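Local coordinates for protein seryl-tRNA synthetase (Pyrococcus horikoshii, PDB 2DQ0) that catalyses the ATP-dependent attachment of serine to tRNA(Ser), and probably also to tRNA(Sec), as a class-II synthetase homodimer, at residues L161-L166 / D292-F297; G182-Y187 / I296-Q301; I194-L199 / I408-A413. All blocks are in the same frame, centred on the assembly; numbering follows the deposited sequence.

Contact 1 of 3, residues L161-L166 / D292-F297; sequences LHVDLL and DTKGIF. With SSA (5'-O-(N-(L-seryl)-sulfamoyl)adenosine), chain G; SO4 (sulfate ion), chain D.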
loop_
_atom_site.group_PDB
_atom_site.type_symbol
_atom_site.label_atom_id
_atom_site.label_comp_id
_atom_site.label_asym_id
_atom_site.label_seq_id
_atom_site.Cartn_x
_atom_site.Cartn_y
_atom_site.Cartn_z
ATOM N N LEU A 161 -25.987 13.280 0.425
ATOM C CA LEU A 161 -25.068 12.278 -0.103
ATOM C C LEU A 161 -23.857 12.240 0.812
ATOM O O LEU A 161 -23.481 13.268 1.410
ATOM C CB LEU A 161 -24.630 12.666 -1.494
ATOM C CG LEU A 161 -25.726 12.353 -2.498
ATOM C CD1 LEU A 161 -25.305 12.960 -3.842
ATOM C CD2 LEU A 161 -25.958 10.825 -2.577
ATOM N N HIS A 162 -23.228 11.072 0.913
ATOM C CA HIS A 162 -22.087 10.951 1.814
ATOM C C HIS A 162 -20.974 11.969 1.535
ATOM O O HIS A 162 -20.350 12.499 2.473
ATOM C CB HIS A 162 -21.532 9.517 1.801
ATOM C CG HIS A 162 -20.439 9.297 0.809
ATOM N ND1 HIS A 162 -20.681 8.985 -0.509
ATOM C CD2 HIS A 162 -19.094 9.325 0.949
ATOM C CE1 HIS A 162 -19.533 8.823 -1.137
ATOM N NE2 HIS A 162 -18.555 9.023 -0.275
ATOM N N VAL A 163 -20.746 12.260 0.253
ATOM C CA VAL A 163 -19.716 13.206 -0.130
ATOM C C VAL A 163 -20.004 14.549 0.531
ATOM O O VAL A 163 -19.136 15.156 1.147
ATOM C CB VAL A 163 -19.679 13.407 -1.646
ATOM C CG1 VAL A 163 -18.365 14.044 -2.038
ATOM C CG2 VAL A 163 -19.891 12.072 -2.362
ATOM N N ASP A 164 -21.238 15.013 0.423
ATOM C CA ASP A 164 -21.568 16.286 1.027
ATOM C C ASP A 164 -21.428 16.259 2.536
ATOM O O ASP A 164 -20.999 17.242 3.138
ATOM C CB ASP A 164 -22.965 16.719 0.582
ATOM C CG ASP A 164 -23.003 17.037 -0.911
ATOM O OD1 ASP A 164 -22.235 17.946 -1.330
ATOM O OD2 ASP A 164 -23.764 16.379 -1.666
ATOM N N LEU A 165 -21.763 15.127 3.150
ATOM C CA LEU A 165 -21.642 14.997 4.587
ATOM C C LEU A 165 -20.154 15.061 4.999
ATOM O O LEU A 165 -19.806 15.676 6.007
ATOM C CB LEU A 165 -22.309 13.692 5.049
ATOM C CG LEU A 165 -23.851 13.775 5.121
ATOM C CD1 LEU A 165 -24.459 12.382 5.191
ATOM C CD2 LEU A 165 -24.292 14.610 6.350
ATOM N N LEU A 166 -19.260 14.466 4.218
ATOM C CA LEU A 166 -17.856 14.530 4.611
ATOM C C LEU A 166 -17.404 15.970 4.690
ATOM O O LEU A 166 -16.584 16.327 5.545
ATOM C CB LEU A 166 -16.960 13.774 3.636
ATOM C CG LEU A 166 -17.018 12.252 3.713
ATOM C CD1 LEU A 166 -16.464 11.667 2.429
ATOM C CD2 LEU A 166 -16.225 11.757 4.918
ATOM N N ASP A 292 -20.192 8.281 -11.166
ATOM C CA ASP A 292 -21.164 9.123 -10.446
ATOM C C ASP A 292 -20.887 9.518 -8.973
ATOM O O ASP A 292 -20.714 10.708 -8.692
ATOM C CB ASP A 292 -22.563 8.511 -10.556
ATOM C CG ASP A 292 -23.541 9.433 -11.270
ATOM O OD1 ASP A 292 -23.250 9.842 -12.415
ATOM O OD2 ASP A 292 -24.599 9.753 -10.688
ATOM N N THR A 293 -20.872 8.566 -8.035
ATOM C CA THR A 293 -20.598 8.908 -6.625
ATOM C C THR A 293 -19.158 9.418 -6.560
ATOM O O THR A 293 -18.229 8.661 -6.852
ATOM C CB THR A 293 -20.744 7.686 -5.700
ATOM O OG1 THR A 293 -22.030 7.083 -5.890
ATOM C CG2 THR A 293 -20.613 8.117 -4.254
ATOM N N LYS A 294 -18.976 10.682 -6.154
ATOM C CA LYS A 294 -17.653 11.341 -6.140
ATOM C C LYS A 294 -16.762 11.399 -4.896
ATOM O O LYS A 294 -15.753 12.120 -4.888
ATOM C CB LYS A 294 -17.796 12.771 -6.688
ATOM C CG LYS A 294 -19.221 13.177 -7.039
ATOM C CD LYS A 294 -20.140 13.187 -5.818
ATOM C CE LYS A 294 -21.610 13.206 -6.243
ATOM N NZ LYS A 294 -22.542 13.139 -5.090
ATOM N N GLY A 295 -17.102 10.639 -3.867
ATOM C CA GLY A 295 -16.289 10.657 -2.665
ATOM C C GLY A 295 -15.418 9.435 -2.408
ATOM O O GLY A 295 -14.389 9.251 -3.043
ATOM N N ILE A 296 -15.828 8.594 -1.466
ATOM C CA ILE A 296 -15.047 7.415 -1.124
ATOM C C ILE A 296 -15.776 6.104 -1.358
ATOM O O ILE A 296 -15.491 5.084 -0.721
ATOM C CB ILE A 296 -14.593 7.465 0.340
ATOM C CG1 ILE A 296 -15.806 7.470 1.277
ATOM C CG2 ILE A 296 -13.722 8.668 0.561
ATOM C CD1 ILE A 296 -15.441 7.551 2.786
ATOM N N PHE A 297 -16.724 6.135 -2.280
ATOM C CA PHE A 297 -17.481 4.943 -2.602
ATOM C C PHE A 297 -16.687 4.012 -3.522
ATOM O O PHE A 297 -16.693 2.797 -3.354
ATOM C CB PHE A 297 -18.774 5.325 -3.302
ATOM C CG PHE A 297 -19.654 4.165 -3.578
ATOM C CD1 PHE A 297 -20.382 3.567 -2.539
ATOM C CD2 PHE A 297 -19.714 3.607 -4.859
ATOM C CE1 PHE A 297 -21.157 2.419 -2.767
ATOM C CE2 PHE A 297 -20.493 2.451 -5.102
ATOM C CZ PHE A 297 -21.214 1.860 -4.042
HETATM N N10 SSA G . -12.152 -10.566 -1.499
HETATM C CA SSA G . -13.549 -10.257 -1.856
HETATM C CB SSA G . -14.433 -10.259 -0.638
HETATM O OG SSA G . -14.200 -9.126 0.206
HETATM C C9 SSA G . -13.714 -8.903 -2.535
HETATM O O9 SSA G . -12.772 -8.120 -2.626
HETATM N N8 SSA G . -14.923 -8.627 -3.041
HETATM S S1 SSA G . -15.207 -7.203 -3.730
HETATM O O1S SSA G . -14.312 -7.142 -4.877
HETATM O O2S SSA G . -16.651 -7.132 -3.921
HETATM O "O5'" SSA G . -14.741 -6.164 -2.652
HETATM C "C5'" SSA G . -15.326 -6.193 -1.365
HETATM C "C4'" SSA G . -15.893 -4.862 -0.981
HETATM O "O4'" SSA G . -14.858 -3.861 -0.934
HETATM C "C3'" SSA G . -16.949 -4.246 -1.877
HETATM O "O3'" SSA G . -18.196 -4.867 -1.644
HETATM C "C2'" SSA G . -16.938 -2.829 -1.334
HETATM O "O2'" SSA G . -17.539 -2.687 -0.069
HETATM C "C1'" SSA G . -15.427 -2.590 -1.217
HETATM N N9 SSA G . -14.799 -2.114 -2.447
HETATM C C8 SSA G . -14.469 -2.815 -3.595
HETATM N N7 SSA G . -13.915 -2.075 -4.520
HETATM C C5 SSA G . -13.878 -0.804 -3.953
HETATM C C6 SSA G . -13.416 0.449 -4.435
HETATM N N6 SSA G . -12.884 0.614 -5.642
HETATM N N1 SSA G . -13.512 1.533 -3.605
HETATM C C2 SSA G . -14.044 1.358 -2.375
HETATM N N3 SSA G . -14.519 0.223 -1.815
HETATM C C4 SSA G . -14.416 -0.821 -2.670
HETATM S S SO4 D . -21.741 4.856 -9.450
HETATM O O1 SO4 D . -20.409 5.114 -8.866
HETATM O O2 SO4 D . -22.749 5.592 -8.662
HETATM O O3 SO4 D . -21.802 5.299 -10.860
HETATM O O4 SO4 D . -22.006 3.407 -9.401
#

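Contact 2 of 3, residues G182-Y187 / I296-Q301; sequences GSRFYY and IFRVHQ. With SSA (5'-O-(N-(L-seryl)-sulfamoyl)adenosine), chain G; SO4 (sulfate ion), chain C; SO4 (sulfate ion), chain D.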
loop_
_atom_site.group_PDB
_atom_site.type_symbol
_atom_site.label_atom_id
_atom_site.label_comp_id
_atom_site.label_asym_id
_atom_site.label_seq_id
_atom_site.Cartn_x
_atom_site.Cartn_y
_atom_site.Cartn_z
ATOM N N GLY A 182 -4.143 12.399 -8.034
ATOM C CA GLY A 182 -5.009 12.230 -9.177
ATOM C C GLY A 182 -6.395 11.935 -8.660
ATOM O O GLY A 182 -6.600 11.882 -7.454
ATOM N N SER A 183 -7.342 11.723 -9.565
ATOM C CA SER A 183 -8.725 11.482 -9.191
ATOM C C SER A 183 -8.970 10.164 -8.466
ATOM O O SER A 183 -8.235 9.193 -8.640
ATOM C CB SER A 183 -9.595 11.556 -10.436
ATOM O OG SER A 183 -9.058 10.693 -11.411
ATOM N N ARG A 184 -10.027 10.148 -7.657
ATOM C CA ARG A 184 -10.410 8.975 -6.882
ATOM C C ARG A 184 -9.415 8.517 -5.792
ATOM O O ARG A 184 -9.365 7.349 -5.424
ATOM C CB ARG A 184 -10.808 7.840 -7.829
ATOM C CG ARG A 184 -12.018 8.253 -8.694
ATOM C CD ARG A 184 -12.781 7.109 -9.392
ATOM N NE ARG A 184 -11.954 6.468 -10.393
ATOM C CZ ARG A 184 -12.300 5.381 -11.068
ATOM N NH1 ARG A 184 -11.454 4.870 -11.964
ATOM N NH2 ARG A 184 -13.485 4.811 -10.844
ATOM N N PHE A 185 -8.622 9.475 -5.310
ATOM C CA PHE A 185 -7.715 9.314 -4.176
ATOM C C PHE A 185 -8.257 10.367 -3.194
ATOM O O PHE A 185 -9.021 11.232 -3.584
ATOM C CB PHE A 185 -6.278 9.673 -4.527
ATOM C CG PHE A 185 -5.505 8.544 -5.117
ATOM C CD1 PHE A 185 -5.290 8.469 -6.484
ATOM C CD2 PHE A 185 -4.995 7.546 -4.299
ATOM C CE1 PHE A 185 -4.574 7.421 -7.023
ATOM C CE2 PHE A 185 -4.276 6.493 -4.835
ATOM C CZ PHE A 185 -4.062 6.427 -6.204
ATOM N N TYR A 186 -7.865 10.325 -1.938
ATOM C CA TYR A 186 -8.373 11.303 -0.993
ATOM C C TYR A 186 -7.527 11.396 0.278
ATOM O O TYR A 186 -6.698 10.524 0.536
ATOM C CB TYR A 186 -9.760 10.874 -0.562
ATOM C CG TYR A 186 -9.739 9.451 -0.087
ATOM C CD1 TYR A 186 -9.974 8.409 -0.981
ATOM C CD2 TYR A 186 -9.366 9.128 1.224
ATOM C CE1 TYR A 186 -9.836 7.089 -0.596
ATOM C CE2 TYR A 186 -9.226 7.786 1.629
ATOM C CZ TYR A 186 -9.467 6.775 0.705
ATOM O OH TYR A 186 -9.379 5.446 1.052
ATOM N N TYR A 187 -7.729 12.473 1.046
ATOM C CA TYR A 187 -7.104 12.611 2.358
ATOM C C TYR A 187 -8.369 12.471 3.209
ATOM O O TYR A 187 -9.397 13.088 2.907
ATOM C CB TYR A 187 -6.505 14.006 2.656
ATOM C CG TYR A 187 -5.190 14.332 1.998
ATOM C CD1 TYR A 187 -5.148 14.805 0.681
ATOM C CD2 TYR A 187 -3.981 14.161 2.683
ATOM C CE1 TYR A 187 -3.955 15.095 0.067
ATOM C CE2 TYR A 187 -2.767 14.454 2.072
ATOM C CZ TYR A 187 -2.765 14.921 0.762
ATOM O OH TYR A 187 -1.588 15.232 0.133
ATOM N N ILE A 296 -15.828 8.594 -1.466
ATOM C CA ILE A 296 -15.047 7.415 -1.124
ATOM C C ILE A 296 -15.776 6.104 -1.358
ATOM O O ILE A 296 -15.491 5.084 -0.721
ATOM C CB ILE A 296 -14.593 7.465 0.340
ATOM C CG1 ILE A 296 -15.806 7.470 1.277
ATOM C CG2 ILE A 296 -13.722 8.668 0.561
ATOM C CD1 ILE A 296 -15.441 7.551 2.786
ATOM N N PHE A 297 -16.724 6.135 -2.280
ATOM C CA PHE A 297 -17.481 4.943 -2.602
ATOM C C PHE A 297 -16.687 4.012 -3.522
ATOM O O PHE A 297 -16.693 2.797 -3.354
ATOM C CB PHE A 297 -18.774 5.325 -3.302
ATOM C CG PHE A 297 -19.654 4.165 -3.578
ATOM C CD1 PHE A 297 -20.382 3.567 -2.539
ATOM C CD2 PHE A 297 -19.714 3.607 -4.859
ATOM C CE1 PHE A 297 -21.157 2.419 -2.767
ATOM C CE2 PHE A 297 -20.493 2.451 -5.102
ATOM C CZ PHE A 297 -21.214 1.860 -4.042
ATOM N N ARG A 298 -16.032 4.593 -4.518
ATOM C CA ARG A 298 -15.258 3.818 -5.468
ATOM C C ARG A 298 -13.953 4.569 -5.724
ATOM O O ARG A 298 -13.872 5.475 -6.559
ATOM C CB ARG A 298 -16.059 3.621 -6.769
ATOM C CG ARG A 298 -15.263 2.965 -7.877
ATOM C CD ARG A 298 -16.056 2.874 -9.157
ATOM N NE ARG A 298 -16.977 1.754 -9.132
ATOM C CZ ARG A 298 -18.300 1.871 -9.100
ATOM N NH1 ARG A 298 -18.866 3.072 -9.090
ATOM N NH2 ARG A 298 -19.054 0.779 -9.090
ATOM N N VAL A 299 -12.924 4.169 -4.995
ATOM C CA VAL A 299 -11.648 4.821 -5.090
ATOM C C VAL A 299 -10.511 3.851 -5.359
ATOM O O VAL A 299 -10.696 2.633 -5.438
ATOM C CB VAL A 299 -11.381 5.549 -3.793
ATOM C CG1 VAL A 299 -12.310 6.743 -3.675
ATOM C CG2 VAL A 299 -11.640 4.583 -2.611
ATOM N N HIS A 300 -9.322 4.406 -5.485
ATOM C CA HIS A 300 -8.153 3.598 -5.743
ATOM C C HIS A 300 -7.587 2.861 -4.516
ATOM O O HIS A 300 -6.933 1.809 -4.676
ATOM C CB HIS A 300 -7.084 4.470 -6.397
ATOM C CG HIS A 300 -7.437 4.864 -7.785
ATOM N ND1 HIS A 300 -7.764 3.933 -8.749
ATOM C CD2 HIS A 300 -7.550 6.080 -8.370
ATOM C CE1 HIS A 300 -8.061 4.562 -9.871
ATOM N NE2 HIS A 300 -7.937 5.863 -9.666
ATOM N N GLN A 301 -7.805 3.416 -3.318
ATOM C CA GLN A 301 -7.335 2.768 -2.096
ATOM C C GLN A 301 -8.385 2.825 -1.000
ATOM O O GLN A 301 -9.063 3.840 -0.819
ATOM C CB GLN A 301 -6.017 3.391 -1.575
ATOM C CG GLN A 301 -6.189 4.639 -0.765
ATOM C CD GLN A 301 -4.881 5.236 -0.212
ATOM O OE1 GLN A 301 -3.913 5.445 -0.950
ATOM N NE2 GLN A 301 -4.880 5.558 1.086
HETATM N N10 SSA G . -12.152 -10.566 -1.499
HETATM C CA SSA G . -13.549 -10.257 -1.856
HETATM C CB SSA G . -14.433 -10.259 -0.638
HETATM O OG SSA G . -14.200 -9.126 0.206
HETATM C C9 SSA G . -13.714 -8.903 -2.535
HETATM O O9 SSA G . -12.772 -8.120 -2.626
HETATM N N8 SSA G . -14.923 -8.627 -3.041
HETATM S S1 SSA G . -15.207 -7.203 -3.730
HETATM O O1S SSA G . -14.312 -7.142 -4.877
HETATM O O2S SSA G . -16.651 -7.132 -3.921
HETATM O "O5'" SSA G . -14.741 -6.164 -2.652
HETATM C "C5'" SSA G . -15.326 -6.193 -1.365
HETATM C "C4'" SSA G . -15.893 -4.862 -0.981
HETATM O "O4'" SSA G . -14.858 -3.861 -0.934
HETATM C "C3'" SSA G . -16.949 -4.246 -1.877
HETATM O "O3'" SSA G . -18.196 -4.867 -1.644
HETATM C "C2'" SSA G . -16.938 -2.829 -1.334
HETATM O "O2'" SSA G . -17.539 -2.687 -0.069
HETATM C "C1'" SSA G . -15.427 -2.590 -1.217
HETATM N N9 SSA G . -14.799 -2.114 -2.447
HETATM C C8 SSA G . -14.469 -2.815 -3.595
HETATM N N7 SSA G . -13.915 -2.075 -4.520
HETATM C C5 SSA G . -13.878 -0.804 -3.953
HETATM C C6 SSA G . -13.416 0.449 -4.435
HETATM N N6 SSA G . -12.884 0.614 -5.642
HETATM N N1 SSA G . -13.512 1.533 -3.605
HETATM C C2 SSA G . -14.044 1.358 -2.375
HETATM N N3 SSA G . -14.519 0.223 -1.815
HETATM C C4 SSA G . -14.416 -0.821 -2.670
HETATM S S SO4 C . -9.043 7.604 -12.643
HETATM O O1 SO4 C . -7.617 7.977 -12.702
HETATM O O2 SO4 C . -9.503 7.706 -11.251
HETATM O O3 SO4 C . -9.837 8.520 -13.487
HETATM O O4 SO4 C . -9.208 6.219 -13.131
HETATM S S SO4 D . -21.741 4.856 -9.450
HETATM O O1 SO4 D . -20.409 5.114 -8.866
HETATM O O2 SO4 D . -22.749 5.592 -8.662
HETATM O O3 SO4 D . -21.802 5.299 -10.860
HETATM O O4 SO4 D . -22.006 3.407 -9.401
#

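Contact 3 of 3, residues I194-L199 / I408-A413; sequences ILDLAL and IATSRA. With SSA (5'-O-(N-(L-seryl)-sulfamoyl)adenosine), chain G; SO4 (sulfate ion), chain E.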
loop_
_atom_site.group_PDB
_atom_site.type_symbol
_atom_site.label_atom_id
_atom_site.label_comp_id
_atom_site.label_asym_id
_atom_site.label_seq_id
_atom_site.Cartn_x
_atom_site.Cartn_y
_atom_site.Cartn_z
ATOM N N ILE A 194 -10.693 8.312 12.824
ATOM C CA ILE A 194 -10.937 7.462 13.977
ATOM C C ILE A 194 -12.021 6.444 13.644
ATOM O O ILE A 194 -11.943 5.284 14.043
ATOM C CB ILE A 194 -11.357 8.284 15.233
ATOM C CG1 ILE A 194 -10.141 8.591 16.113
ATOM C CG2 ILE A 194 -12.262 7.454 16.115
ATOM C CD1 ILE A 194 -8.979 9.163 15.395
ATOM N N LEU A 195 -13.033 6.881 12.904
ATOM C CA LEU A 195 -14.124 5.990 12.529
ATOM C C LEU A 195 -13.633 4.811 11.666
ATOM O O LEU A 195 -14.075 3.666 11.834
ATOM C CB LEU A 195 -15.212 6.785 11.786
ATOM C CG LEU A 195 -16.398 5.950 11.334
ATOM C CD1 LEU A 195 -17.054 5.294 12.545
ATOM C CD2 LEU A 195 -17.369 6.823 10.600
ATOM N N ASP A 196 -12.722 5.114 10.742
ATOM C CA ASP A 196 -12.147 4.131 9.846
ATOM C C ASP A 196 -11.432 3.082 10.697
ATOM O O ASP A 196 -11.734 1.884 10.586
ATOM C CB ASP A 196 -11.159 4.814 8.893
ATOM C CG ASP A 196 -10.572 3.864 7.849
ATOM O OD1 ASP A 196 -10.527 4.242 6.668
ATOM O OD2 ASP A 196 -10.135 2.751 8.190
ATOM N N LEU A 197 -10.498 3.521 11.544
ATOM C CA LEU A 197 -9.791 2.570 12.399
ATOM C C LEU A 197 -10.733 1.791 13.300
ATOM O O LEU A 197 -10.540 0.591 13.504
ATOM C CB LEU A 197 -8.758 3.247 13.290
ATOM C CG LEU A 197 -7.590 3.970 12.621
ATOM C CD1 LEU A 197 -6.549 4.211 13.709
ATOM C CD2 LEU A 197 -6.994 3.152 11.440
ATOM N N ALA A 198 -11.739 2.476 13.833
ATOM C CA ALA A 198 -12.709 1.844 14.718
ATOM C C ALA A 198 -13.414 0.698 14.015
ATOM O O ALA A 198 -13.575 -0.382 14.596
ATOM C CB ALA A 198 -13.728 2.872 15.210
ATOM N N LEU A 199 -13.817 0.929 12.765
ATOM C CA LEU A 199 -14.502 -0.097 11.982
ATOM C C LEU A 199 -13.634 -1.350 11.779
ATOM O O LEU A 199 -14.141 -2.462 11.814
ATOM C CB LEU A 199 -14.958 0.495 10.638
ATOM C CG LEU A 199 -16.254 1.321 10.698
ATOM C CD1 LEU A 199 -16.505 2.123 9.403
ATOM C CD2 LEU A 199 -17.394 0.364 10.935
ATOM N N ILE A 408 -15.689 -6.088 6.712
ATOM C CA ILE A 408 -15.994 -4.668 6.547
ATOM C C ILE A 408 -14.981 -3.946 5.663
ATOM O O ILE A 408 -13.776 -3.957 5.919
ATOM C CB ILE A 408 -16.009 -3.892 7.867
ATOM C CG1 ILE A 408 -17.215 -4.285 8.704
ATOM C CG2 ILE A 408 -16.045 -2.379 7.572
ATOM C CD1 ILE A 408 -17.299 -3.516 10.054
ATOM N N ALA A 409 -15.467 -3.325 4.607
ATOM C CA ALA A 409 -14.578 -2.549 3.770
ATOM C C ALA A 409 -14.968 -1.167 4.317
ATOM O O ALA A 409 -16.088 -0.705 4.103
ATOM C CB ALA A 409 -14.951 -2.724 2.297
ATOM N N THR A 410 -14.062 -0.532 5.055
ATOM C CA THR A 410 -14.351 0.761 5.700
ATOM C C THR A 410 -14.891 1.856 4.790
ATOM O O THR A 410 -15.789 2.593 5.178
ATOM C CB THR A 410 -13.119 1.320 6.454
ATOM O OG1 THR A 410 -12.115 1.705 5.517
ATOM C CG2 THR A 410 -12.534 0.283 7.377
ATOM N N SER A 411 -14.334 1.972 3.591
ATOM C CA SER A 411 -14.779 2.974 2.622
ATOM C C SER A 411 -16.320 3.030 2.575
ATOM O O SER A 411 -16.942 4.014 2.977
ATOM C CB SER A 411 -14.242 2.609 1.234
ATOM O OG SER A 411 -14.527 1.234 0.948
ATOM N N ARG A 412 -16.928 1.954 2.096
ATOM C CA ARG A 412 -18.375 1.914 1.983
ATOM C C ARG A 412 -19.137 1.793 3.278
ATOM O O ARG A 412 -20.325 2.102 3.312
ATOM C CB ARG A 412 -18.787 0.815 1.022
ATOM C CG ARG A 412 -18.166 1.076 -0.336
ATOM C CD ARG A 412 -18.702 0.189 -1.380
ATOM N NE ARG A 412 -18.223 0.618 -2.672
ATOM C CZ ARG A 412 -18.490 -0.005 -3.808
ATOM N NH1 ARG A 412 -18.007 0.481 -4.945
ATOM N NH2 ARG A 412 -19.236 -1.110 -3.798
ATOM N N ALA A 413 -18.479 1.346 4.343
ATOM C CA ALA A 413 -19.159 1.241 5.625
ATOM C C ALA A 413 -19.343 2.692 6.113
ATOM O O ALA A 413 -20.384 3.083 6.671
ATOM C CB ALA A 413 -18.307 0.457 6.596
HETATM N N10 SSA G . -12.152 -10.566 -1.499
HETATM C CA SSA G . -13.549 -10.257 -1.856
HETATM C CB SSA G . -14.433 -10.259 -0.638
HETATM O OG SSA G . -14.200 -9.126 0.206
HETATM C C9 SSA G . -13.714 -8.903 -2.535
HETATM O O9 SSA G . -12.772 -8.120 -2.626
HETATM N N8 SSA G . -14.923 -8.627 -3.041
HETATM S S1 SSA G . -15.207 -7.203 -3.730
HETATM O O1S SSA G . -14.312 -7.142 -4.877
HETATM O O2S SSA G . -16.651 -7.132 -3.921
HETATM O "O5'" SSA G . -14.741 -6.164 -2.652
HETATM C "C5'" SSA G . -15.326 -6.193 -1.365
HETATM C "C4'" SSA G . -15.893 -4.862 -0.981
HETATM O "O4'" SSA G . -14.858 -3.861 -0.934
HETATM C "C3'" SSA G . -16.949 -4.246 -1.877
HETATM O "O3'" SSA G . -18.196 -4.867 -1.644
HETATM C "C2'" SSA G . -16.938 -2.829 -1.334
HETATM O "O2'" SSA G . -17.539 -2.687 -0.069
HETATM C "C1'" SSA G . -15.427 -2.590 -1.217
HETATM N N9 SSA G . -14.799 -2.114 -2.447
HETATM C C8 SSA G . -14.469 -2.815 -3.595
HETATM N N7 SSA G . -13.915 -2.075 -4.520
HETATM C C5 SSA G . -13.878 -0.804 -3.953
HETATM C C6 SSA G . -13.416 0.449 -4.435
HETATM N N6 SSA G . -12.884 0.614 -5.642
HETATM N N1 SSA G . -13.512 1.533 -3.605
HETATM C C2 SSA G . -14.044 1.358 -2.375
HETATM N N3 SSA G . -14.519 0.223 -1.815
HETATM C C4 SSA G . -14.416 -0.821 -2.670
HETATM S S SO4 E . -20.881 -1.214 -7.478
HETATM O O1 SO4 E . -19.486 -1.628 -7.770
HETATM O O2 SO4 E . -21.761 -1.555 -8.619
HETATM O O3 SO4 E . -20.917 0.244 -7.268
HETATM O O4 SO4 E . -21.370 -1.899 -6.262
#

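Contact 1 of 3, residues L161-L166 / D292-F297
H162 and I296 make the hydrogen bond that joins segments 161-166 and 292-297. The I296 backbone N lies 3.0 Å from H162 NE2, with an N-H...N angle of 171°, and the donor is just 2° out of the imidazole plane. Because the partner is a backbone N-H, NE2 is probably the unprotonated nitrogen, which would be consistent with a neutral ring. The packing is close here. V163 CG2 sits over one face of the same ring, offset toward the rim, and also reaches the other backbone, 3.5 Å from G295 N. A side chain on G295 would point at the imidazole, so its absence is consistent with the close approach of the loop. Farther along the helix L166 CD1 touches I296 CD1 at 4.3 Å. T293 CG2 lies at the edge of the histidine ring, 3.4 Å from H162 CE1, but T293 is poorly ordered.

The other side is looser and faces solvent. K294 lies across V163 at about a right angle, bent at chi2 (63°), which places its CD 3.6 Å from V163 CG2. Its NZ ends beside L161 CD1. The carboxylate of D164 is too far for a salt bridge, with OD2 4.9 Å from K294 NZ, and probably offers no more than a diffuse attraction. T293 OG1 donates to a sulfate ion.

Segment 292-297 belongs to the motif 2 loop of class-II synthetases, between strands 273-282 and 301-311. Helix 162-168 holds one side of it, and helix 410-420 packs on both: E419 accepts from H162 N, V415 touches H162, L418 touches L166, and I414 touches I296.

Contact 2 of 3, residues G182-Y187 / I296-Q301
R184 and H300 are joined through the backbone, H300 N donating to R184 O at 2.9 Å with an N-H...O angle of 169°. A second hydrogen bond runs from the Y186 hydroxyl to Q301 O; its refined length is too short to be read closely at this resolution. The amide of Q301 is held by Y219 and P217 of the second subunit.

Aromatic contacts come next. H300 CB lies over one face of F185, 3.9 Å from the ring centroid, a CH-pi contact; the two ring planes lie obliquely, 41° apart. I296 CG2 makes a similar approach to Y186, 4.2 Å from the ring centroid. The edge of the Y186 ring is met by V299, whose CG2 is 3.7 Å from Y186 CE1.

Segment 296-301 ends the motif 2 loop and leads into strand 301-311, and in class-II synthetases this part of the fold recognises the adenine of ATP. Accordingly V299 N donates to N1 of the bound seryl-adenylate analogue at 3.0 Å, and N6 of the analogue donates to V299 O.

The ionic contacts are gathered round two sulfate ions, probably from the crystallisation medium. The bend of R184 at chi3 (-66°) brings NE round to one of them, where R184 NE meets O2 at 2.9 Å; R184 NH1 reaches O4 and is also bonded to E285 O. H300 NE2 donates to the same O2, at 2.9 Å, while H300 ND1 is bonded to R283 O. S183 OG approaches this sulfate weakly. R184 and R298 run side by side in the same direction, with R184 NH2 3.6 Å from R298 CD, and R298 NH1 donates to the other sulfate. In the crystal the ions may ease the repulsion of the two arginines; E285 OE1 forms a long, weak ion pair with R298 NE.

Contact 3 of 3, residues I194-L199 / I408-A413
L199 projects from helix 190-209 onto segment 408-413, meeting three residues in turn. Its CB lies against T410 CG2, at 4.1 Å. CG stands anti to the carbonyl carbon (chi1 -80°); from this branch point CD1 of L199 goes to A413 CB at 3.7 Å, and CD2 of L199 to I408 CD1 at 4.0 Å. The L199 and I408 side chains cross at about a right angle. L434 and I414 add to this apolar packing.

Beside it, D196 and T410 make the polar part, again crossing at about a right angle. D196 OD1 and T410 OG1 are 3.2 Å apart, a weak hydrogen bond whose proton may be shared with H303 O. The firmer partner of the carboxylate is H303, whose ND1 bonds OD2, so the buried carboxylate has a second and firmer partner than the threonine.

The opposite side of segment 408-413 faces the ligand. S411 OG donates to N3 of the seryl-adenylate analogue at 2.9 Å. R412 lays one guanidinium face over the adenine, with ligand C4 3.9 Å above the plane and offset toward the rim, while its NE is bonded to F297 O and its NH2 to E370 O. A leucine in its place would probably leave those two carbonyls without their donors and the adenine without its flat cationic cover. Strand 408-409 running into helix 410-420, with this arginine over the base, is class-II motif 3, here backed by the dimer-interface helix 190-209 of motif 1.

Contacts 1 and 2 share I296 and F297, and their centres lie about 10 Å apart: the same motif 2 loop is held first against helix 162-168 and then against the 182-187 loop. Contact 3, with its centre about 15 Å from each of the others, supplies the motif 3 side. The two motifs meet where F297 O lies 2.7 Å from R412 NE, a probable hydrogen bond, and where I296 O packs 3.4 Å from S411 CB. Together they line the edge of the adenine of the seryl-adenylate analogue and cover one of its faces. Contacts 2 and 3 also touch the second subunit, through residues other than those on the base.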